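Local coordinates for protein intracellular protease/amidase (Salmonella enterica subsp. enterica serovar Typhimurium, PDB 4K2H) that is of uncertain function but belongs to the DJ-1/PfpI family, binds zinc and may have the peptidase activity generally assigned to its relatives, at residues R122-S127 and G137-A142; L10-F15 and A80-N85; V34-C39 and M53-T58; S57-R62 and P86-F91. The protein carries 1 engineered substitution. One frame throughout, in Å; residues are numbered along the deposited sequence.

Contact 1 (R122-S127 and G137-A142)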
loop_
_atom_site.group_PDB
_atom_site.type_symbol
_atom_site.label_atom_id
_atom_site.label_comp_id
_atom_site.label_asym_id
_atom_site.label_seq_id
_atom_site.Cartn_x
_atom_site.Cartn_y
_atom_site.Cartn_z
ATOM N N ARG A 122 -27.011 9.087 3.626
ATOM C CA ARG A 122 -25.915 9.907 3.110
ATOM C C ARG A 122 -25.416 9.468 1.754
ATOM O O ARG A 122 -25.613 8.317 1.342
ATOM C CB ARG A 122 -24.765 9.991 4.097
ATOM C CG ARG A 122 -25.051 10.917 5.277
ATOM C CD ARG A 122 -23.985 10.751 6.346
ATOM N NE ARG A 122 -23.986 9.374 6.878
ATOM C CZ ARG A 122 -23.338 8.994 7.971
ATOM N NH1 ARG A 122 -22.647 9.867 8.687
ATOM N NH2 ARG A 122 -23.411 7.738 8.377
ATOM N N ARG A 123 -24.800 10.419 1.047
ATOM C CA ARG A 123 -24.124 10.134 -0.213
ATOM C C ARG A 123 -22.815 9.392 0.063
ATOM O O ARG A 123 -22.100 9.731 0.991
ATOM C CB ARG A 123 -23.855 11.419 -0.994
ATOM C CG ARG A 123 -25.133 12.061 -1.545
ATOM C CD ARG A 123 -24.831 13.384 -2.224
ATOM N NE ARG A 123 -24.379 14.357 -1.231
ATOM C CZ ARG A 123 -23.131 14.806 -1.092
ATOM N NH1 ARG A 123 -22.863 15.685 -0.122
ATOM N NH2 ARG A 123 -22.149 14.400 -1.902
ATOM N N TYR A 124 -22.518 8.387 -0.762
ATOM C CA TYR A 124 -21.374 7.511 -0.549
ATOM C C TYR A 124 -21.036 6.842 -1.876
ATOM O O TYR A 124 -21.847 6.839 -2.810
ATOM C CB TYR A 124 -21.709 6.440 0.514
ATOM C CG TYR A 124 -22.595 5.356 -0.039
ATOM C CD1 TYR A 124 -22.033 4.179 -0.532
ATOM C CD2 TYR A 124 -23.989 5.539 -0.163
ATOM C CE1 TYR A 124 -22.806 3.190 -1.100
ATOM C CE2 TYR A 124 -24.787 4.548 -0.724
ATOM C CZ TYR A 124 -24.179 3.365 -1.191
ATOM O OH TYR A 124 -24.908 2.331 -1.751
ATOM N N VAL A 125 -19.830 6.290 -1.944
ATOM C CA VAL A 125 -19.400 5.442 -3.038
ATOM C C VAL A 125 -18.851 4.147 -2.462
ATOM O O VAL A 125 -18.456 4.076 -1.306
ATOM C CB VAL A 125 -18.339 6.127 -3.923
ATOM C CG1 VAL A 125 -17.011 6.312 -3.199
ATOM C CG2 VAL A 125 -18.129 5.365 -5.225
ATOM N N CYS A 126 -18.847 3.121 -3.284
ATOM C CA CYS A 126 -18.282 1.861 -2.916
ATOM C C CYS A 126 -17.830 1.218 -4.222
ATOM O O CYS A 126 -18.025 1.792 -5.305
ATOM C CB CYS A 126 -19.344 1.018 -2.211
ATOM S SG CYS A 126 -20.729 0.596 -3.278
ATOM N N SER A 127 -17.206 0.055 -4.126
ATOM C CA SER A 127 -16.703 -0.648 -5.317
ATOM C C SER A 127 -17.839 -1.365 -6.043
ATOM O O SER A 127 -18.903 -1.577 -5.466
ATOM C CB SER A 127 -15.636 -1.664 -4.923
ATOM O OG SER A 127 -16.113 -2.439 -3.836
ATOM N N GLY A 137 -28.898 4.318 1.279
ATOM C CA GLY A 137 -27.908 5.370 1.065
ATOM C C GLY A 137 -28.152 5.964 -0.295
ATOM O O GLY A 137 -29.031 5.492 -1.027
ATOM N N VAL A 138 -27.391 7.002 -0.641
ATOM C CA VAL A 138 -27.391 7.519 -2.015
ATOM C C VAL A 138 -26.042 7.308 -2.707
ATOM O O VAL A 138 -25.098 8.071 -2.498
ATOM C CB VAL A 138 -27.761 9.028 -2.080
ATOM C CG1 VAL A 138 -27.714 9.508 -3.526
ATOM C CG2 VAL A 138 -29.135 9.263 -1.469
ATOM N N TYR A 139 -25.969 6.296 -3.564
ATOM C CA TYR A 139 -24.745 6.000 -4.293
ATOM C C TYR A 139 -24.385 7.114 -5.267
ATOM O O TYR A 139 -25.218 7.500 -6.087
ATOM C CB TYR A 139 -24.912 4.696 -5.078
ATOM C CG TYR A 139 -23.738 4.379 -5.978
ATOM C CD1 TYR A 139 -22.584 3.786 -5.465
ATOM C CD2 TYR A 139 -23.787 4.659 -7.318
ATOM C CE1 TYR A 139 -21.516 3.478 -6.281
ATOM C CE2 TYR A 139 -22.731 4.366 -8.154
ATOM C CZ TYR A 139 -21.589 3.777 -7.634
ATOM O OH TYR A 139 -20.538 3.494 -8.471
ATOM N N VAL A 140 -23.159 7.621 -5.171
ATOM C CA VAL A 140 -22.602 8.546 -6.161
ATOM C C VAL A 140 -21.357 7.894 -6.739
ATOM O O VAL A 140 -20.529 7.338 -5.985
ATOM C CB VAL A 140 -22.197 9.900 -5.541
ATOM C CG1 VAL A 140 -21.727 10.888 -6.623
ATOM C CG2 VAL A 140 -23.366 10.507 -4.776
ATOM N N ASP A 141 -21.230 7.915 -8.063
ATOM C CA ASP A 141 -20.044 7.347 -8.709
ATOM C C ASP A 141 -18.984 8.406 -8.837
ATOM O O ASP A 141 -18.895 9.067 -9.854
ATOM C CB ASP A 141 -20.348 6.734 -10.078
ATOM C CG ASP A 141 -19.121 6.046 -10.696
ATOM O OD1 ASP A 141 -18.016 6.038 -10.078
ATOM O OD2 ASP A 141 -19.254 5.491 -11.804
ATOM N N ALA A 142 -18.173 8.553 -7.794
ATOM C CA ALA A 142 -16.999 9.424 -7.827
ATOM C C ALA A 142 -15.845 8.758 -7.070
ATOM O O ALA A 142 -16.078 7.912 -6.215
ATOM C CB ALA A 142 -17.327 10.769 -7.206
HETATM O O HOH W 1 -27.443 2.848 -2.210
HETATM O O HOH W 2 -18.982 1.410 -7.503
#

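Contact 2 (L10-F15 and A80-N85)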
loop_
_atom_site.group_PDB
_atom_site.type_symbol
_atom_site.label_atom_id
_atom_site.label_comp_id
_atom_site.label_asym_id
_atom_site.label_seq_id
_atom_site.Cartn_x
_atom_site.Cartn_y
_atom_site.Cartn_z
ATOM N N LEU A 10 -9.167 0.205 11.119
ATOM C CA LEU A 10 -9.637 -1.081 11.616
ATOM C C LEU A 10 -9.156 -2.185 10.692
ATOM O O LEU A 10 -9.322 -2.122 9.472
ATOM C CB LEU A 10 -11.170 -1.121 11.723
ATOM C CG LEU A 10 -11.817 -0.018 12.565
ATOM C CD1 LEU A 10 -13.285 -0.317 12.772
ATOM C CD2 LEU A 10 -11.140 0.167 13.905
ATOM N N LEU A 11 -8.580 -3.211 11.299
ATOM C CA LEU A 11 -8.007 -4.315 10.552
ATOM C C LEU A 11 -8.680 -5.637 10.909
ATOM O O LEU A 11 -8.331 -6.243 11.900
ATOM C CB LEU A 11 -6.503 -4.404 10.809
ATOM C CG LEU A 11 -5.630 -3.218 10.417
ATOM C CD1 LEU A 11 -4.155 -3.580 10.579
ATOM C CD2 LEU A 11 -5.900 -2.712 8.998
ATOM N N ALA A 12 -9.607 -6.102 10.082
ATOM C CA ALA A 12 -10.229 -7.407 10.299
ATOM C C ALA A 12 -9.520 -8.468 9.430
ATOM O O ALA A 12 -8.814 -8.112 8.491
ATOM C CB ALA A 12 -11.710 -7.345 9.975
ATOM N N PRO A 13 -9.709 -9.769 9.727
ATOM C CA PRO A 13 -9.037 -10.761 8.863
ATOM C C PRO A 13 -9.502 -10.603 7.440
ATOM O O PRO A 13 -10.706 -10.452 7.205
ATOM C CB PRO A 13 -9.440 -12.129 9.500
ATOM C CG PRO A 13 -9.629 -11.790 10.946
ATOM C CD PRO A 13 -10.274 -10.410 10.927
ATOM N N GLY A 14 -8.561 -10.589 6.496
ATOM C CA GLY A 14 -8.915 -10.330 5.106
ATOM C C GLY A 14 -9.004 -8.874 4.653
ATOM O O GLY A 14 -9.400 -8.601 3.561
ATOM N N PHE A 15 -8.597 -7.946 5.488
ATOM C CA PHE A 15 -8.583 -6.523 5.137
ATOM C C PHE A 15 -7.726 -6.324 3.910
ATOM O O PHE A 15 -6.729 -6.999 3.759
ATOM C CB PHE A 15 -8.044 -5.680 6.306
ATOM C CG PHE A 15 -6.549 -5.829 6.587
ATOM C CD1 PHE A 15 -5.639 -4.903 6.102
ATOM C CD2 PHE A 15 -6.057 -6.877 7.359
ATOM C CE1 PHE A 15 -4.290 -4.987 6.369
ATOM C CE2 PHE A 15 -4.701 -6.998 7.619
ATOM C CZ PHE A 15 -3.817 -6.027 7.152
ATOM N N ALA A 80 -16.785 -8.181 5.254
ATOM C CA ALA A 80 -17.712 -9.121 5.893
ATOM C C ALA A 80 -17.365 -9.346 7.360
ATOM O O ALA A 80 -18.259 -9.426 8.199
ATOM C CB ALA A 80 -17.752 -10.469 5.146
ATOM N N ASN A 81 -16.079 -9.440 7.685
ATOM C CA ASN A 81 -15.691 -9.663 9.069
ATOM C C ASN A 81 -15.887 -8.385 9.907
ATOM O O ASN A 81 -16.282 -8.466 11.069
ATOM C CB ASN A 81 -14.258 -10.189 9.181
ATOM C CG ASN A 81 -14.107 -11.616 8.663
ATOM O OD1 ASN A 81 -15.012 -12.433 8.778
ATOM N ND2 ASN A 81 -12.942 -11.920 8.098
ATOM N N LEU A 82 -15.645 -7.211 9.344
ATOM C CA LEU A 82 -16.028 -5.973 10.075
ATOM C C LEU A 82 -17.516 -5.965 10.385
ATOM O O LEU A 82 -17.910 -5.696 11.514
ATOM C CB LEU A 82 -15.682 -4.704 9.278
ATOM C CG LEU A 82 -14.200 -4.373 9.165
ATOM C CD1 LEU A 82 -13.949 -3.240 8.196
ATOM C CD2 LEU A 82 -13.603 -4.038 10.511
ATOM N N ALA A 83 -18.335 -6.281 9.379
ATOM C CA ALA A 83 -19.804 -6.176 9.486
ATOM C C ALA A 83 -20.395 -7.164 10.504
ATOM O O ALA A 83 -21.409 -6.875 11.164
ATOM C CB ALA A 83 -20.460 -6.361 8.119
ATOM N N ALA A 84 -19.734 -8.299 10.672
ATOM C CA ALA A 84 -20.217 -9.352 11.572
ATOM C C ALA A 84 -19.830 -9.131 13.030
ATOM O O ALA A 84 -20.228 -9.883 13.904
ATOM C CB ALA A 84 -19.715 -10.726 11.083
ATOM N N ASN A 85 -19.079 -8.080 13.299
ATOM C CA ASN A 85 -18.504 -7.864 14.607
ATOM C C ASN A 85 -19.195 -6.745 15.383
ATOM O O ASN A 85 -19.076 -5.594 15.015
ATOM C CB ASN A 85 -17.034 -7.497 14.422
ATOM C CG ASN A 85 -16.307 -7.382 15.719
ATOM O OD1 ASN A 85 -16.900 -7.173 16.770
ATOM N ND2 ASN A 85 -15.012 -7.521 15.658
#

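Contact 3 (V34-C39 and M53-T58)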
loop_
_atom_site.group_PDB
_atom_site.type_symbol
_atom_site.label_atom_id
_atom_site.label_comp_id
_atom_site.label_asym_id
_atom_site.label_seq_id
_atom_site.Cartn_x
_atom_site.Cartn_y
_atom_site.Cartn_z
ATOM N N VAL A 34 -1.656 7.767 13.839
ATOM C CA VAL A 34 -2.438 6.623 13.347
ATOM C C VAL A 34 -2.285 5.424 14.299
ATOM O O VAL A 34 -1.186 5.112 14.732
ATOM C CB VAL A 34 -2.029 6.215 11.920
ATOM C CG1 VAL A 34 -2.968 5.151 11.388
ATOM C CG2 VAL A 34 -2.077 7.403 10.960
ATOM N N GLU A 35 -3.393 4.796 14.662
ATOM C CA GLU A 35 -3.379 3.499 15.355
ATOM C C GLU A 35 -4.123 2.452 14.550
ATOM O O GLU A 35 -5.295 2.622 14.243
ATOM C CB GLU A 35 -4.024 3.605 16.723
ATOM C CG GLU A 35 -3.047 3.567 17.876
ATOM C CD GLU A 35 -3.727 3.376 19.219
ATOM O OE1 GLU A 35 -4.966 3.445 19.321
ATOM O OE2 GLU A 35 -2.997 3.131 20.190
ATOM N N THR A 36 -3.427 1.387 14.176
ATOM C CA THR A 36 -4.084 0.233 13.575
ATOM C C THR A 36 -4.723 -0.563 14.724
ATOM O O THR A 36 -4.097 -0.815 15.757
ATOM C CB THR A 36 -3.082 -0.644 12.779
ATOM O OG1 THR A 36 -1.975 -0.989 13.601
ATOM C CG2 THR A 36 -2.528 0.108 11.636
ATOM N N LEU A 37 -5.984 -0.920 14.557
ATOM C CA LEU A 37 -6.690 -1.671 15.561
ATOM C C LEU A 37 -7.233 -2.951 14.955
ATOM O O LEU A 37 -8.013 -2.916 13.994
ATOM C CB LEU A 37 -7.852 -0.842 16.101
ATOM C CG LEU A 37 -7.468 0.521 16.718
ATOM C CD1 LEU A 37 -8.689 1.205 17.337
ATOM C CD2 LEU A 37 -6.355 0.434 17.761
ATOM N N ALA A 38 -6.859 -4.079 15.535
ATOM C CA ALA A 38 -7.476 -5.347 15.188
ATOM C C ALA A 38 -8.816 -5.468 15.890
ATOM O O ALA A 38 -9.040 -4.835 16.900
ATOM C CB ALA A 38 -6.576 -6.506 15.604
ATOM N N CYS A 39 -9.705 -6.301 15.396
ATOM C CA CYS A 39 -11.093 -6.218 15.868
ATOM C C CYS A 39 -11.576 -7.296 16.813
ATOM O O CYS A 39 -12.607 -7.126 17.465
ATOM C CB CYS A 39 -12.008 -6.081 14.666
ATOM S SG CYS A 39 -11.554 -4.551 13.821
ATOM N N MET A 53 0.242 -8.802 9.556
ATOM C CA MET A 53 0.663 -7.550 10.164
ATOM C C MET A 53 0.259 -7.494 11.609
ATOM O O MET A 53 -0.823 -7.916 11.983
ATOM C CB MET A 53 0.001 -6.370 9.510
ATOM C CG MET A 53 0.213 -6.350 8.047
ATOM S SD MET A 53 -0.291 -4.764 7.294
ATOM C CE MET A 53 0.043 -5.216 5.620
ATOM N N VAL A 54 1.103 -6.893 12.413
ATOM C CA VAL A 54 0.770 -6.705 13.798
ATOM C C VAL A 54 0.126 -5.332 13.977
ATOM O O VAL A 54 0.811 -4.325 13.880
ATOM C CB VAL A 54 2.031 -6.822 14.663
ATOM C CG1 VAL A 54 1.673 -6.663 16.122
ATOM C CG2 VAL A 54 2.737 -8.147 14.389
ATOM N N ALA A 55 -1.177 -5.307 14.267
ATOM C CA ALA A 55 -1.852 -4.060 14.679
ATOM C C ALA A 55 -1.246 -3.390 15.907
ATOM O O ALA A 55 -0.706 -4.040 16.809
ATOM C CB ALA A 55 -3.356 -4.284 14.889
ATOM N N ASP A 56 -1.353 -2.079 15.958
ATOM C CA ASP A 56 -0.896 -1.337 17.146
ATOM C C ASP A 56 -1.658 -1.766 18.410
ATOM O O ASP A 56 -1.078 -1.904 19.497
ATOM C CB ASP A 56 -1.018 0.172 16.934
ATOM C CG ASP A 56 -0.122 0.682 15.821
ATOM O OD1 ASP A 56 1.016 0.222 15.750
ATOM O OD2 ASP A 56 -0.543 1.520 14.989
ATOM N N SER A 57 -2.950 -2.022 18.272
ATOM C CA SER A 57 -3.738 -2.382 19.438
ATOM C C SER A 57 -4.999 -3.073 18.974
ATOM O O SER A 57 -5.075 -3.516 17.832
ATOM C CB SER A 57 -4.010 -1.108 20.265
ATOM O OG SER A 57 -4.947 -1.314 21.296
ATOM N N THR A 58 -6.001 -3.147 19.845
ATOM C CA THR A 58 -7.239 -3.825 19.529
ATOM C C THR A 58 -8.380 -2.948 19.912
ATOM O O THR A 58 -8.231 -2.027 20.711
ATOM C CB THR A 58 -7.383 -5.167 20.286
ATOM O OG1 THR A 58 -7.379 -4.935 21.698
ATOM C CG2 THR A 58 -6.258 -6.102 19.961
HETATM O O HOH W 3 0.183 -1.940 12.467
#

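Contact 4 (S57-R62 and P86-F91)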
loop_
_atom_site.group_PDB
_atom_site.type_symbol
_atom_site.label_atom_id
_atom_site.label_comp_id
_atom_site.label_asym_id
_atom_site.label_seq_id
_atom_site.Cartn_x
_atom_site.Cartn_y
_atom_site.Cartn_z
ATOM N N SER A 57 -2.950 -2.022 18.272
ATOM C CA SER A 57 -3.738 -2.382 19.438
ATOM C C SER A 57 -4.999 -3.073 18.974
ATOM O O SER A 57 -5.075 -3.516 17.832
ATOM C CB SER A 57 -4.010 -1.108 20.265
ATOM O OG SER A 57 -4.947 -1.314 21.296
ATOM N N THR A 58 -6.001 -3.147 19.845
ATOM C CA THR A 58 -7.239 -3.825 19.529
ATOM C C THR A 58 -8.380 -2.948 19.912
ATOM O O THR A 58 -8.231 -2.027 20.711
ATOM C CB THR A 58 -7.383 -5.167 20.286
ATOM O OG1 THR A 58 -7.379 -4.935 21.698
ATOM C CG2 THR A 58 -6.258 -6.102 19.961
ATOM N N LEU A 59 -9.533 -3.248 19.334
ATOM C CA LEU A 59 -10.743 -2.510 19.592
ATOM C C LEU A 59 -11.110 -2.624 21.048
ATOM O O LEU A 59 -11.574 -1.639 21.668
ATOM C CB LEU A 59 -11.867 -3.090 18.735
ATOM C CG LEU A 59 -12.729 -2.187 17.897
ATOM C CD1 LEU A 59 -11.903 -1.141 17.177
ATOM C CD2 LEU A 59 -13.477 -3.065 16.905
ATOM N N SER A 60 -10.869 -3.810 21.605
ATOM C CA SER A 60 -11.171 -4.082 23.016
ATOM C C SER A 60 -10.434 -3.169 23.992
ATOM O O SER A 60 -10.925 -2.934 25.079
ATOM C CB SER A 60 -10.886 -5.540 23.355
ATOM O OG SER A 60 -9.503 -5.822 23.188
ATOM N N GLU A 61 -9.275 -2.638 23.600
ATOM C CA GLU A 61 -8.533 -1.654 24.407
ATOM C C GLU A 61 -8.899 -0.196 24.119
ATOM O O GLU A 61 -8.287 0.714 24.664
ATOM C CB GLU A 61 -7.031 -1.814 24.148
ATOM C CG GLU A 61 -6.466 -3.144 24.614
ATOM C CD GLU A 61 -6.761 -3.367 26.086
ATOM O OE1 GLU A 61 -6.397 -2.486 26.898
ATOM O OE2 GLU A 61 -7.387 -4.395 26.429
ATOM N N ARG A 62 -9.878 0.049 23.259
ATOM C CA ARG A 62 -10.162 1.415 22.847
ATOM C C ARG A 62 -11.627 1.766 22.937
ATOM O O ARG A 62 -12.118 2.619 22.186
ATOM C CB ARG A 62 -9.669 1.610 21.419
ATOM C CG ARG A 62 -8.157 1.505 21.293
ATOM C CD ARG A 62 -7.503 2.737 21.896
ATOM N NE ARG A 62 -6.049 2.730 21.743
ATOM C CZ ARG A 62 -5.213 2.114 22.574
ATOM N NH1 ARG A 62 -3.915 2.172 22.367
ATOM N NH2 ARG A 62 -5.663 1.440 23.611
ATOM N N PRO A 86 -19.865 -7.073 16.503
ATOM C CA PRO A 86 -20.636 -6.039 17.181
ATOM C C PRO A 86 -19.783 -4.955 17.817
ATOM O O PRO A 86 -20.231 -3.849 17.973
ATOM C CB PRO A 86 -21.408 -6.834 18.237
ATOM C CG PRO A 86 -20.524 -7.991 18.533
ATOM C CD PRO A 86 -20.015 -8.380 17.174
ATOM N N ALA A 87 -18.544 -5.279 18.175
ATOM C CA ALA A 87 -17.639 -4.284 18.691
ATOM C C ALA A 87 -17.287 -3.266 17.623
ATOM O O ALA A 87 -17.128 -2.092 17.925
ATOM C CB ALA A 87 -16.390 -4.923 19.243
ATOM N N VAL A 88 -17.200 -3.707 16.374
ATOM C CA VAL A 88 -17.007 -2.785 15.251
ATOM C C VAL A 88 -18.223 -1.860 15.081
ATOM O O VAL A 88 -18.088 -0.647 14.960
ATOM C CB VAL A 88 -16.740 -3.526 13.929
ATOM C CG1 VAL A 88 -16.725 -2.536 12.757
ATOM C CG2 VAL A 88 -15.423 -4.290 14.006
ATOM N N ILE A 89 -19.415 -2.447 15.086
ATOM C CA ILE A 89 -20.630 -1.668 14.906
ATOM C C ILE A 89 -20.715 -0.622 16.037
ATOM O O ILE A 89 -20.947 0.551 15.761
ATOM C CB ILE A 89 -21.881 -2.550 14.883
ATOM C CG1 ILE A 89 -21.795 -3.655 13.795
ATOM C CG2 ILE A 89 -23.129 -1.700 14.757
ATOM C CD1 ILE A 89 -21.125 -3.312 12.478
ATOM N N ALA A 90 -20.472 -1.028 17.286
ATOM C CA ALA A 90 -20.509 -0.066 18.408
ATOM C C ALA A 90 -19.478 1.045 18.290
ATOM O O ALA A 90 -19.762 2.190 18.664
ATOM C CB ALA A 90 -20.334 -0.755 19.759
ATOM N N PHE A 91 -18.267 0.691 17.851
ATOM C CA PHE A 91 -17.179 1.654 17.727
ATOM C C PHE A 91 -17.496 2.687 16.656
ATOM O O PHE A 91 -17.335 3.891 16.864
ATOM C CB PHE A 91 -15.908 0.910 17.343
ATOM C CG PHE A 91 -14.655 1.737 17.355
ATOM C CD1 PHE A 91 -13.929 1.913 18.529
ATOM C CD2 PHE A 91 -14.139 2.246 16.183
ATOM C CE1 PHE A 91 -12.715 2.595 18.543
ATOM C CE2 PHE A 91 -12.941 2.966 16.188
ATOM C CZ PHE A 91 -12.218 3.121 17.374
#

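Contact 1 (R122-S127 and G137-A142)
Y124 and Y139 are placed by different first torsions: CG of Y124, between its own backbone N and carbonyl carbon (chi1 76°), sets the ring beside the 137-139 backbone, whereas CG of Y139, anti to N (chi1 174°), leads its ring toward V125 and C126. Y139 CA lies over one face of the Y124 ring, 4.2 Å from the Y124 ring centroid and 26° off its normal, a CH-pi contact. V138 N and G137 C sit at the edge of the same ring, and the two tyrosine side chains cross at about a right angle. The backbones form a short parallel ladder. V138 N donates to R122 O at 3.0 Å, Y124 N to V138 O at 3.1 Å, and V140 N to Y124 O at 2.8 Å. Beyond the ladder, C126 SG makes an oblique sulfur-aromatic contact with Y139, 4.2 Å from its CE1, while V125 CG2 rests 3.2 Å from V140 O. On the face bearing R123 and V138, R123 CG approaches V138 CB at 4.0 Å. W131 stacks on Y139. R122 NE bonds to L119 O, and its NH2 forms a salt bridge with D96 of helix 86-97. V145 of strand 144-147 is touched by R123, V125 and V140.

Contact 2 (L10-F15 and A80-N85)
N81 and L82 of helix 76-83 pack on A12, P13 and L10, where the first strand of the parallel alpha/beta sheet of this DJ-1/PfpI protein leads into a type II turn, A12 to F15. N81 traces the contact from base to tip. Its CB lies 3.9 Å from A12 CB, two aliphatic groups meeting directly. CG, anti to the carbonyl carbon of N81 (chi1 -70°), comes within 3.9 Å of P13 O. At the tip, ND2 donates to P13 O at 2.8 Å with an N-H...O angle of 153°. The oxygen lies close to the amide plane of N81, only 8° out of it, whereas ND2 stands above the carbonyl plane of P13. The P13 and N81 side chains cross at about a right angle.

The helix thus grips the turn by a carbonyl at its second position. The turn is closed by F15 N donating to A12 O at 3.0 Å, and G14 fills its third position with a positive phi that suits glycine. Directly after it come E16 and E17, which bind zinc together with H49. The P13 side chain is about 14 Å from the bound zinc, so the contact lies beside the site and takes no part in it. N85, beyond the helix, caps A87 N of the next one and reaches C39 O. L82 adds a second apolar contact through its CD2 branch: CD2 sits 3.8 Å from A12 CB and 4.0 Å from L10 CB.

Contact 3 (V34-C39 and M53-T58)
T36 and D56 cross at about a right angle, each side chain serving the other residue's backbone. T36 OG1, held between its own N and carbonyl carbon (chi1 53°), accepts D56 N at 2.7 Å. In return, T36 N donates to D56 OD2 at 3.0 Å, meeting that oxygen on its anti side and 31° out of the carboxylate plane. Two bonds running in opposite senses therefore fix how D56 is turned. Water 3 lies 2.6 Å from T36 OG1 and donates to V54 O, joining the end of strand 52-54 to this pair. E35 OE2 and D56 OD2 remain 6.0 Å apart, with R62 and R28 as their respective salt-bridge partners. Past D56 the backbones pair in parallel: S57 N donates to T36 O, and A38 N to S57 O at 3.0 Å. L37 and S57 share one face, CD2 of L37 lying 3.8 Å from S57 CB; A38 and T58 share the other, and A38 CB also meets A55 CB at 4.0 Å. Within this chain, strand 57-58 is an outer strand of the five-stranded parallel sheet, with strand 6-11 on the far side of 33-38. Helix 17-29 packs on V34 and T36, helix 86-97 touches L37, and V54 bonds by its backbone to the second subunit.

Contact 4 (S57-R62 and P86-F91)
L59 and F91 make the central aromatic contact, a CH-pi interaction. Methyl CD1 of L59 stands over the middle of one face of the F91 ring, 3.9 Å from its centroid and 10° off the normal. CG of F91, anti to its backbone N (chi1 -172°), carries the ring out toward 57-62. A second approach comes at the edge of the ring, where R62 O lies in the plane, 3.7 Å from F91 CE1. Face and edge are thus met by two residues three positions apart, L59 and R62.

The aliphatic packing belongs to the other branch of L59. Its CD2 touches V88 CG2 at 3.7 Å, the two side chains crossing at about a right angle, and A87 CB at 4.2 Å. L59 therefore forks, one methyl over the ring and the other on the first turn of the helix.

Polar bonds within 57-62 shape its side of the contact. T58 OG1 and S60 OG are hydrogen-bonded at 2.7 Å, and R62 N donates to L59 O at 2.9 Å. R62 turns its guanidinium back, NH2 donating to E61 O at 2.9 Å and NH1 forming a salt bridge with E35. The contact joins the edge of the parallel sheet to the start of helix 86-97, with L10 of strand 6-11 and L37 of strand 33-38 packed against both L59 and F91.

Overall arrangement
From the N terminus, 10-15 opens contact 2 at the end of the first strand. Before its partner arrives, contact 3 opens at 34-39 and closes at 53-58, so its shorter loop, which holds strand 44-46, lies wholly within that of contact 2. Contact 4 starts on S57 and T58, where contact 3 ends, and closes at 86-91, just after contact 2 closes at 80-85; contacts 2 and 4 therefore cross. Together these three tie strands 6-11, 33-38 and 57-58 to helices 76-83 and 86-97, with centres 11 to 12 Å apart. Contact 1 follows in series, a separate two-stranded pairing whose centre is about 27 Å from that of contact 3.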